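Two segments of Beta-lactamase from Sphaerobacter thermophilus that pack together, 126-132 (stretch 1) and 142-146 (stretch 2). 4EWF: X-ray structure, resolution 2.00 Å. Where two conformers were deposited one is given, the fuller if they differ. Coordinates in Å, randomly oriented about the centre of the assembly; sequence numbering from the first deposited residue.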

# COMPACT_ATOMS: atom_id res chain seq x y z
N GLY A 126 10.96 3.11 15.38
CA GLY A 126 10.13 2.68 16.49
C GLY A 126 8.65 2.64 16.17
O GLY A 126 8.16 3.43 15.35
N LEU A 127 7.92 1.72 16.81
CA LEU A 127 6.49 1.56 16.52
C LEU A 127 5.70 2.83 16.80
O LEU A 127 4.77 3.17 16.07
N ASP A 128 6.06 3.52 17.88
CA ASP A 128 5.30 4.69 18.29
C ASP A 128 5.30 5.76 17.21
O ASP A 128 4.28 6.42 16.98
N ALA A 129 6.45 5.94 16.56
CA ALA A 129 6.57 6.94 15.51
C ALA A 129 5.66 6.61 14.32
O ALA A 129 5.10 7.50 13.69
N VAL A 130 5.49 5.32 14.03
CA VAL A 130 4.62 4.94 12.92
C VAL A 130 3.14 5.17 13.31
O VAL A 130 2.36 5.73 12.55
N ASN A 131 2.78 4.76 14.52
CA ASN A 131 1.43 5.02 15.01
C ASN A 131 1.11 6.50 15.18
O ASN A 131 -0.03 6.93 14.97
N ASP A 132 2.13 7.30 15.53
CA ASP A 132 1.96 8.75 15.53
C ASP A 132 1.62 9.25 14.13
O ASP A 132 0.75 10.11 13.97
N SER A 142 -6.50 2.02 12.08
CA SER A 142 -5.33 1.31 11.58
C SER A 142 -4.18 1.37 12.59
O SER A 142 -4.14 2.25 13.44
N ASN A 143 -3.21 0.47 12.46
CA ASN A 143 -2.10 0.45 13.41
C ASN A 143 -0.93 -0.38 12.89
O ASN A 143 -1.10 -1.21 11.99
N LEU A 144 0.24 -0.13 13.47
CA LEU A 144 1.37 -1.04 13.34
C LEU A 144 1.76 -1.49 14.75
O LEU A 144 2.19 -0.67 15.57
N SER A 145 1.59 -2.77 15.04
CA SER A 145 1.86 -3.28 16.38
C SER A 145 2.70 -4.54 16.32
O SER A 145 3.13 -5.05 17.34
N ARG A 146 2.96 -5.03 15.11
CA ARG A 146 3.61 -6.33 14.90
C ARG A 146 4.63 -6.27 13.75
O ARG A 146 4.29 -5.85 12.64

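The first turns of a helix, residues 127 to 132, pack against an irregular segment centred on Leu144, and the contact joins a paired amide–backbone interaction to a small apolar cluster. Asn131 supplies the polar part. Its CA-to-CB bond points sideways to the second stretch, but with chi1 at -71° (m) and chi2 at -57° the carboxamide comes nearer and lies alongside the backbone of Leu144. There it meets both polar groups of that residue: Leu144 N donates to Asn131 OD1 at 3.0 Å, and Asn131 ND2 donates to Leu144 O at 2.8 Å. The N-H...O angles, 168° and 160°, are close to linear. Because the carboxamide presents an acceptor and a donor side by side, one side chain satisfies the amide and carbonyl of a residue that belongs to no regular strand or helix, much as a neighbouring strand would.

Asn131 OD1 has a second donor. A water lies 2.7 Å from Asn131 OD1 and 2.8 Å from Ser142 O, donating a hydrogen bond to each, so it extends the polar link by two residues along the second stretch and satisfies the Ser142 carbonyl. The same OD1 also approaches Asn143 CA at 3.4 Å, a close packing contact at the point where the two backbones come together, with Asn131 CA and Asn143 CA 6.0 Å apart.

Leu144 is buried, and its side chain points toward the helix in the t, p rotamer (chi1 173°, chi2 67°). It rests against two helix residues. Leu127, in the m, t rotamer, starts sideways but brings its end nearer, placing Leu127 CD2 3.7 Å from Leu144 CG. Val130 points toward the second stretch with chi1 t, and Val130 CG1 lies 3.8 Å from Leu144 CD2. Leu144 therefore uses its backbone for the polar contact and its side chain for the apolar one. Leu127 reaches further along the segment as well, with Leu127 CD1 4.2 Å from Ser145 O.

The polar side chains of the second stretch make no hydrogen bond to the helix; their partners lie within the stretch or elsewhere in the structure. Asn143, sideways with chi1 p, donates from ND2 to Ser145 OG at 2.8 Å, bridging over Leu144; Ser145 itself points away with chi1 m. Both Asn143 OD1 and Asn143 ND2, along with Ser142 OG and the guanidinium nitrogens Arg146 NH1 and NH2, are also hydrogen-bonded elsewhere in the structure. On the helix, Asp128 points away, and neither it nor Asp132 touches the second stretch.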

# COMPACT_ATOMS: atom_id res chain seq x y z
CB LEU A 127 5.91 0.41 17.34
CG LEU A 127 6.41 -1.01 17.05
CD1 LEU A 127 5.87 -1.98 18.09
CD2 LEU A 127 6.00 -1.43 15.66
CB ASP A 128 5.84 5.25 19.60
CG ASP A 128 5.38 4.44 20.80
OD1 ASP A 128 6.11 3.51 21.21
OD2 ASP A 128 4.28 4.73 21.32
CB ALA A 129 8.02 7.09 15.06
CB VAL A 130 4.85 3.48 12.49
CG1 VAL A 130 3.95 3.11 11.32
CG2 VAL A 130 6.32 3.27 12.12
CB ASN A 131 1.16 4.20 16.28
CG ASN A 131 1.02 2.70 15.97
OD1 ASN A 131 0.19 2.30 15.17
ND2 ASN A 131 1.87 1.88 16.57
CB ASP A 132 3.22 9.46 16.06
CG ASP A 132 3.42 9.25 17.56
OD1 ASP A 132 2.45 8.86 18.25
OD2 ASP A 132 4.55 9.47 18.06
CB SER A 142 -4.88 1.92 10.25
OG SER A 142 -5.92 1.82 9.29
CB ASN A 143 -2.58 -0.14 14.74
CG ASN A 143 -2.90 -1.64 14.63
OD1 ASN A 143 -3.86 -2.03 13.96
ND2 ASN A 143 -2.08 -2.49 15.26
CB LEU A 144 2.56 -0.35 12.66
CG LEU A 144 3.83 -1.20 12.64
CD1 LEU A 144 3.61 -2.40 11.75
CD2 LEU A 144 5.02 -0.39 12.15
CB SER A 145 0.54 -3.54 17.12
OG SER A 145 -0.20 -2.33 17.30
CB ARG A 146 2.53 -7.38 14.61
CG ARG A 146 2.99 -8.78 14.21
CD ARG A 146 1.77 -9.66 13.93
NE ARG A 146 2.03 -10.81 13.07
CZ ARG A 146 2.25 -12.04 13.51
NH1 ARG A 146 2.25 -12.28 14.82
NH2 ARG A 146 2.48 -13.03 12.66
O HOH W 1 -2.31 3.31 15.34